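Local atomic coordinates of Fe-regulated protein B (Neisseria meningitidis, PDB entry 4AIP), a protein that probably takes up iron across the outer membrane of Neisseria meningitidis as a TonB-dependent transporter, with a plug domain seated in a beta-barrel. Residues Q105-V117 and S623-T635. Numbering follows the deposited sequence.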
ATOM      1  N   GLN B 105     -17.111  -9.737  15.628  1.00 14.25           N
ATOM      2  CA  GLN B 105     -17.695 -11.019  15.773  1.00 14.27           C
ATOM      3  C   GLN B 105     -17.237 -11.787  17.031  1.00 15.23           C
ATOM      4  O   GLN B 105     -16.054 -11.826  17.369  1.00 13.89           O
ATOM      5  CB  GLN B 105     -17.384 -11.824  14.540  1.00 12.53           C
ATOM      6  CG  GLN B 105     -18.182 -11.392  13.322  1.00 16.05           C
ATOM      7  CD  GLN B 105     -17.718 -12.182  12.085  1.00 13.99           C
ATOM      8  OE1 GLN B 105     -17.381 -13.361  12.207  1.00 11.95           O
ATOM      9  NE2 GLN B 105     -17.728 -11.555  10.902  1.00 11.12           N
ATOM     10  N   PHE B 106     -18.195 -12.383  17.725  1.00 14.29           N
ATOM     11  CA  PHE B 106     -17.887 -13.384  18.747  1.00 12.11           C
ATOM     12  C   PHE B 106     -18.217 -14.793  18.220  1.00 10.63           C
ATOM     13  O   PHE B 106     -19.162 -14.949  17.407  1.00 11.78           O
ATOM     14  CB  PHE B 106     -18.717 -13.107  19.973  1.00 11.47           C
ATOM     15  CG  PHE B 106     -18.468 -11.775  20.554  1.00 14.47           C
ATOM     16  CD1 PHE B 106     -17.421 -11.611  21.445  1.00 13.03           C
ATOM     17  CD2 PHE B 106     -19.287 -10.678  20.224  1.00 13.59           C
ATOM     18  CE1 PHE B 106     -17.136 -10.361  21.997  1.00 11.10           C
ATOM     19  CE2 PHE B 106     -19.042  -9.436  20.791  1.00 14.69           C
ATOM     20  CZ  PHE B 106     -17.932  -9.270  21.668  1.00 14.29           C
ATOM     21  N   LEU B 107     -17.481 -15.794  18.654  1.00  8.91           N
ATOM     22  CA  LEU B 107     -17.834 -17.134  18.288  1.00 10.45           C
ATOM     23  C   LEU B 107     -18.232 -17.906  19.578  1.00 10.66           C
ATOM     24  O   LEU B 107     -17.711 -17.648  20.699  1.00 11.63           O
ATOM     25  CB  LEU B 107     -16.636 -17.787  17.593  1.00 11.95           C
ATOM     26  CG  LEU B 107     -16.808 -19.263  17.174  1.00 15.63           C
ATOM     27  CD1 LEU B 107     -15.987 -19.604  15.951  1.00  7.69           C
ATOM     28  CD2 LEU B 107     -16.558 -20.343  18.326  1.00  9.64           C
ATOM     29  N   THR B 108     -19.187 -18.812  19.435  1.00  9.16           N
ATOM     30  CA  THR B 108     -19.561 -19.718  20.520  1.00  8.33           C
ATOM     31  C   THR B 108     -19.612 -21.095  19.940  1.00  7.32           C
ATOM     32  O   THR B 108     -19.997 -21.266  18.784  1.00  8.05           O
ATOM     33  CB  THR B 108     -20.905 -19.403  21.162  1.00  8.02           C
ATOM     34  OG1 THR B 108     -21.897 -19.486  20.144  1.00 10.45           O
ATOM     35  CG2 THR B 108     -20.876 -18.031  21.722  1.00  5.86           C
ATOM     36  N   LEU B 109     -19.191 -22.059  20.766  1.00  6.63           N
ATOM     37  CA  LEU B 109     -19.308 -23.485  20.485  1.00  7.23           C
ATOM     38  C   LEU B 109     -20.038 -24.104  21.710  1.00  8.21           C
ATOM     39  O   LEU B 109     -19.643 -23.902  22.898  1.00  7.55           O
ATOM     40  CB  LEU B 109     -17.930 -24.098  20.269  1.00  6.54           C
ATOM     41  CG  LEU B 109     -17.920 -25.590  19.896  1.00  8.67           C
ATOM     42  CD1 LEU B 109     -18.698 -25.889  18.641  1.00 13.56           C
ATOM     43  CD2 LEU B 109     -16.471 -26.099  19.697  1.00  8.00           C
ATOM     44  N   ARG B 110     -21.133 -24.816  21.418  1.00  8.44           N
ATOM     45  CA  ARG B 110     -22.104 -25.348  22.425  1.00  7.39           C
ATOM     46  C   ARG B 110     -22.327 -24.240  23.391  1.00  7.63           C
ATOM     47  O   ARG B 110     -22.188 -24.441  24.601  1.00  8.92           O
ATOM     48  CB  ARG B 110     -21.529 -26.555  23.161  1.00  5.12           C
ATOM     49  CG  ARG B 110     -21.175 -27.738  22.315  1.00  5.57           C
ATOM     50  CD  ARG B 110     -20.655 -28.891  23.153  1.00  7.08           C
ATOM     51  NE  ARG B 110     -20.668 -30.165  22.398  1.00  6.25           N
ATOM     52  CZ  ARG B 110     -19.955 -31.240  22.736  1.00  8.06           C
ATOM     53  NH1 ARG B 110     -19.177 -31.228  23.846  1.00 11.43           N
ATOM     54  NH2 ARG B 110     -20.021 -32.320  21.978  1.00  8.09           N
ATOM     55  N   GLY B 111     -22.513 -23.029  22.893  1.00  7.76           N
ATOM     56  CA  GLY B 111     -22.858 -21.914  23.796  1.00  8.65           C
ATOM     57  C   GLY B 111     -21.696 -21.257  24.550  1.00 10.09           C
ATOM     58  O   GLY B 111     -21.884 -20.225  25.257  1.00  9.21           O
ATOM     59  N   MET B 112     -20.506 -21.836  24.412  1.00  9.70           N
ATOM     60  CA  MET B 112     -19.336 -21.349  25.104  1.00  9.92           C
ATOM     61  C   MET B 112     -18.492 -20.421  24.221  1.00 10.79           C
ATOM     62  O   MET B 112     -18.165 -20.787  23.051  1.00 12.38           O
ATOM     63  CB  MET B 112     -18.480 -22.518  25.547  1.00 10.32           C
ATOM     64  CG  MET B 112     -19.006 -23.450  26.666  1.00  9.91           C
ATOM     65  SD  MET B 112     -19.527 -22.608  28.177  1.00 14.08           S
ATOM     66  CE  MET B 112     -17.975 -21.836  28.671  1.00 24.40           C
ATOM     67  N   GLY B 113     -18.140 -19.238  24.766  1.00 10.36           N
ATOM     68  CA  GLY B 113     -17.307 -18.233  24.066  1.00 10.89           C
ATOM     69  C   GLY B 113     -15.787 -18.428  23.913  1.00 12.76           C
ATOM     70  O   GLY B 113     -15.207 -19.413  24.404  1.00 10.84           O
ATOM     71  N   GLN B 114     -15.127 -17.467  23.244  1.00 13.80           N
ATOM     72  CA  GLN B 114     -13.673 -17.572  22.969  1.00 14.15           C
ATOM     73  C   GLN B 114     -12.761 -17.369  24.211  1.00 14.32           C
ATOM     74  O   GLN B 114     -11.540 -17.443  24.137  1.00 16.13           O
ATOM     75  CB  GLN B 114     -13.249 -16.640  21.823  1.00 13.92           C
ATOM     76  CG  GLN B 114     -13.984 -16.846  20.505  1.00 17.68           C
ATOM     77  CD  GLN B 114     -13.534 -15.843  19.478  1.00 22.19           C
ATOM     78  OE1 GLN B 114     -12.450 -15.997  18.907  1.00 22.68           O
ATOM     79  NE2 GLN B 114     -14.332 -14.786  19.255  1.00 12.93           N
ATOM     80  N   ASN B 115     -13.371 -17.142  25.358  1.00 13.90           N
ATOM     81  CA  ASN B 115     -12.686 -17.277  26.619  1.00 14.85           C
ATOM     82  C   ASN B 115     -12.287 -18.759  26.847  1.00 15.42           C
ATOM     83  O   ASN B 115     -11.314 -19.038  27.532  1.00 20.90           O
ATOM     84  CB  ASN B 115     -13.608 -16.752  27.721  1.00 13.18           C
ATOM     85  CG  ASN B 115     -13.026 -16.933  29.128  1.00 15.81           C
ATOM     86  OD1 ASN B 115     -12.191 -16.143  29.600  1.00 18.11           O
ATOM     87  ND2 ASN B 115     -13.509 -17.937  29.809  1.00 13.48           N
ATOM     88  N   SER B 116     -13.011 -19.694  26.247  1.00 13.19           N
ATOM     89  CA  SER B 116     -12.795 -21.103  26.544  1.00 11.16           C
ATOM     90  C   SER B 116     -12.585 -21.846  25.262  1.00 11.22           C
ATOM     91  O   SER B 116     -12.121 -23.001  25.328  1.00 10.79           O
ATOM     92  CB  SER B 116     -13.959 -21.834  27.256  1.00  9.84           C
ATOM     93  OG  SER B 116     -15.077 -21.031  27.602  1.00 13.80           O
ATOM     94  N   VAL B 117     -12.945 -21.267  24.108  1.00 10.90           N
ATOM     95  CA  VAL B 117     -12.743 -21.983  22.807  1.00 11.93           C
ATOM     96  C   VAL B 117     -11.711 -21.261  21.946  1.00 10.17           C
ATOM     97  O   VAL B 117     -11.711 -20.031  21.857  1.00  8.90           O
ATOM     98  CB  VAL B 117     -14.084 -22.165  21.985  1.00 13.10           C
ATOM     99  CG1 VAL B 117     -15.263 -22.523  22.939  1.00  9.75           C
ATOM    100  CG2 VAL B 117     -14.435 -20.872  21.260  1.00 24.54           C
ATOM    101  N   SER B 623     -19.352 -13.093  34.519  1.00 28.79           N
ATOM    102  CA  SER B 623     -19.693 -12.166  33.463  1.00 27.67           C
ATOM    103  C   SER B 623     -20.493 -12.787  32.320  1.00 26.62           C
ATOM    104  O   SER B 623     -20.323 -13.959  31.949  1.00 26.35           O
ATOM    105  CB  SER B 623     -18.434 -11.523  32.910  1.00 27.17           C
ATOM    106  OG  SER B 623     -18.620 -10.127  32.795  1.00 33.94           O
ATOM    107  N   ALA B 624     -21.406 -11.977  31.800  1.00 26.07           N
ATOM    108  CA  ALA B 624     -22.209 -12.350  30.629  1.00 25.25           C
ATOM    109  C   ALA B 624     -21.613 -11.758  29.341  1.00 23.87           C
ATOM    110  O   ALA B 624     -22.205 -11.909  28.265  1.00 24.47           O
ATOM    111  CB  ALA B 624     -23.700 -11.936  30.805  1.00 23.55           C
ATOM    112  N   ASN B 625     -20.448 -11.110  29.449  1.00 22.70           N
ATOM    113  CA  ASN B 625     -19.679 -10.745  28.268  1.00 21.01           C
ATOM    114  C   ASN B 625     -19.716 -11.963  27.302  1.00 19.08           C
ATOM    115  O   ASN B 625     -19.418 -13.088  27.698  1.00 15.71           O
ATOM    116  CB  ASN B 625     -18.236 -10.312  28.604  1.00 22.02           C
ATOM    117  CG  ASN B 625     -18.165  -8.979  29.388  1.00 26.70           C
ATOM    118  OD1 ASN B 625     -19.181  -8.477  29.876  1.00 34.62           O
ATOM    119  ND2 ASN B 625     -16.951  -8.408  29.507  1.00 26.30           N
ATOM    120  N   PRO B 626     -20.130 -11.719  26.033  1.00 18.21           N
ATOM    121  CA  PRO B 626     -20.307 -12.763  25.047  1.00 17.73           C
ATOM    122  C   PRO B 626     -19.049 -13.621  24.857  1.00 18.23           C
ATOM    123  O   PRO B 626     -19.141 -14.771  24.448  1.00 19.49           O
ATOM    124  CB  PRO B 626     -20.676 -11.981  23.782  1.00 19.28           C
ATOM    125  CG  PRO B 626     -20.341 -10.540  24.090  1.00 17.45           C
ATOM    126  CD  PRO B 626     -20.474 -10.383  25.507  1.00 15.20           C
ATOM    127  N   GLU B 627     -17.886 -13.071  25.155  1.00 18.73           N
ATOM    128  CA  GLU B 627     -16.639 -13.823  25.263  1.00 19.24           C
ATOM    129  C   GLU B 627     -16.790 -15.171  26.080  1.00 19.89           C
ATOM    130  O   GLU B 627     -16.193 -16.218  25.762  1.00 17.65           O
ATOM    131  CB  GLU B 627     -15.689 -12.829  25.905  1.00 19.29           C
ATOM    132  CG  GLU B 627     -14.416 -13.314  26.435  1.00 21.64           C
ATOM    133  CD  GLU B 627     -13.853 -12.412  27.522  1.00 24.04           C
ATOM    134  OE1 GLU B 627     -14.506 -11.441  27.964  1.00 20.99           O
ATOM    135  OE2 GLU B 627     -12.725 -12.702  27.961  1.00 32.75           O
ATOM    136  N   PHE B 628     -17.618 -15.130  27.122  1.00 19.42           N
ATOM    137  CA  PHE B 628     -17.782 -16.281  27.989  1.00 20.10           C
ATOM    138  C   PHE B 628     -18.778 -17.259  27.343  1.00 20.95           C
ATOM    139  O   PHE B 628     -18.494 -18.467  27.261  1.00 20.89           O
ATOM    140  CB  PHE B 628     -18.185 -15.853  29.421  1.00 19.93           C
ATOM    141  CG  PHE B 628     -17.118 -15.051  30.124  1.00 15.73           C
ATOM    142  CD1 PHE B 628     -15.950 -15.677  30.600  1.00 13.65           C
ATOM    143  CD2 PHE B 628     -17.247 -13.677  30.254  1.00 11.57           C
ATOM    144  CE1 PHE B 628     -14.899 -14.944  31.208  1.00 14.36           C
ATOM    145  CE2 PHE B 628     -16.208 -12.919  30.866  1.00 16.99           C
ATOM    146  CZ  PHE B 628     -15.021 -13.564  31.352  1.00 11.78           C
ATOM    147  N   GLY B 629     -19.895 -16.729  26.826  1.00 19.07           N
ATOM    148  CA  GLY B 629     -20.860 -17.566  26.180  1.00 18.83           C
ATOM    149  C   GLY B 629     -22.103 -16.803  25.884  1.00 19.76           C
ATOM    150  O   GLY B 629     -22.215 -15.610  26.189  1.00 21.50           O
ATOM    151  N   ALA B 630     -23.060 -17.489  25.284  1.00 20.13           N
ATOM    152  CA  ALA B 630     -24.398 -16.925  25.139  1.00 20.56           C
ATOM    153  C   ALA B 630     -25.354 -18.069  25.187  1.00 21.20           C
ATOM    154  O   ALA B 630     -24.992 -19.153  24.740  1.00 22.31           O
ATOM    155  CB  ALA B 630     -24.544 -16.201  23.804  1.00 20.19           C
ATOM    156  N   GLN B 631     -26.552 -17.849  25.744  1.00 21.64           N
ATOM    157  CA  GLN B 631     -27.628 -18.828  25.620  1.00 20.93           C
ATOM    158  C   GLN B 631     -28.285 -18.639  24.276  1.00 21.62           C
ATOM    159  O   GLN B 631     -29.143 -17.768  24.097  1.00 22.51           O
ATOM    160  CB  GLN B 631     -28.680 -18.768  26.740  1.00 21.54           C
ATOM    161  CG  GLN B 631     -29.821 -19.795  26.511  1.00 15.80           C
ATOM    162  CD  GLN B 631     -29.362 -21.227  26.622  1.00 15.95           C
ATOM    163  OE1 GLN B 631     -29.102 -21.736  27.707  1.00 20.61           O
ATOM    164  NE2 GLN B 631     -29.236 -21.880  25.499  1.00 14.01           N
ATOM    165  N   VAL B 632     -27.869 -19.499  23.352  1.00 21.28           N
ATOM    166  CA  VAL B 632     -28.207 -19.419  21.940  1.00 20.05           C
ATOM    167  C   VAL B 632     -29.457 -20.234  21.754  1.00 18.99           C
ATOM    168  O   VAL B 632     -29.614 -21.255  22.411  1.00 18.86           O
ATOM    169  CB  VAL B 632     -27.060 -20.061  21.103  1.00 20.24           C
ATOM    170  CG1 VAL B 632     -27.454 -20.251  19.568  1.00 19.31           C
ATOM    171  CG2 VAL B 632     -25.754 -19.247  21.281  1.00 18.71           C
ATOM    172  N   GLY B 633     -30.312 -19.844  20.826  1.00 17.73           N
ATOM    173  CA  GLY B 633     -31.510 -20.628  20.612  1.00 16.88           C
ATOM    174  C   GLY B 633     -31.163 -21.972  20.020  1.00 16.46           C
ATOM    175  O   GLY B 633     -30.110 -22.150  19.386  1.00 17.19           O
ATOM    176  N   ARG B 634     -32.021 -22.945  20.238  1.00 16.25           N
ATOM    177  CA  ARG B 634     -31.808 -24.180  19.560  1.00 17.50           C
ATOM    178  C   ARG B 634     -31.687 -23.946  18.049  1.00 17.81           C
ATOM    179  O   ARG B 634     -32.492 -23.211  17.453  1.00 17.86           O
ATOM    180  CB  ARG B 634     -32.972 -25.085  19.825  1.00 18.39           C
ATOM    181  CG  ARG B 634     -32.830 -26.285  18.957  1.00 23.28           C
ATOM    182  CD  ARG B 634     -33.126 -27.510  19.698  1.00 28.14           C
ATOM    183  NE  ARG B 634     -34.385 -28.061  19.226  1.00 36.00           N
ATOM    184  CZ  ARG B 634     -35.572 -27.683  19.673  1.00 39.20           C
ATOM    185  NH1 ARG B 634     -35.645 -26.731  20.596  1.00 43.25           N
ATOM    186  NH2 ARG B 634     -36.679 -28.244  19.195  1.00 37.69           N
ATOM    187  N   THR B 635     -30.710 -24.586  17.413  1.00 17.80           N
ATOM    188  CA  THR B 635     -30.339 -24.217  16.077  1.00 14.77           C
ATOM    189  C   THR B 635     -30.495 -25.371  15.166  1.00 15.04           C
ATOM    190  O   THR B 635     -29.929 -26.435  15.390  1.00 16.53           O
ATOM    191  CB  THR B 635     -28.885 -23.714  16.071  1.00 15.94           C
ATOM    192  OG1 THR B 635     -28.833 -22.450  16.746  1.00 17.60           O
ATOM    193  CG2 THR B 635     -28.328 -23.537  14.674  1.00 13.07           C
TER
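Gly113 N donates to Phe628 O over a short 2.6 Å, the donor standing above the carbonyl plane, 59° out of it. Two residues along each chain the direction of giving reverses, and the amide N of Ala630 donates to Gly111 O at 3.0 Å. These two bonds bracket Gly629 and Met112 in a single beta bridge, which lays the extended backbone of the barrel loop against the return arm of a plug hairpin. Beyond the bridge the loop bends at 626-628, where a further bond from Asn115 N to Glu627 O is doubtful.

Side chains add to the bridge. The Pro626 ring comes over one face of the Phe106 ring, its CG 3.7 Å from the ring centroid and near the normal, a CH-pi contact. With CG anti to the backbone N (chi1 176°), Asn115 carries its amide across to CD1 and CE1 of Phe628. The amide and ring planes are 56° apart. Asn115 CB also lies 3.8 Å from Glu627 CG. Val632 CG2 lies 4.0 Å from Thr108 OG1, while the Thr108 hydroxyl is hydrogen-bonded to Ser720.

Beyond the two segments, Arg110 at the hairpin turn forms a salt bridge with Glu538, and Asn115 O accepts from Arg506 and Arg509. A type I' turn from Leu109 to Met112 reverses the plug chain so that Gly111 to Gly113 meet the loop joining barrel strands 600-615 and 635-644, an example of the plug-in-barrel architecture of TonB-dependent transporters.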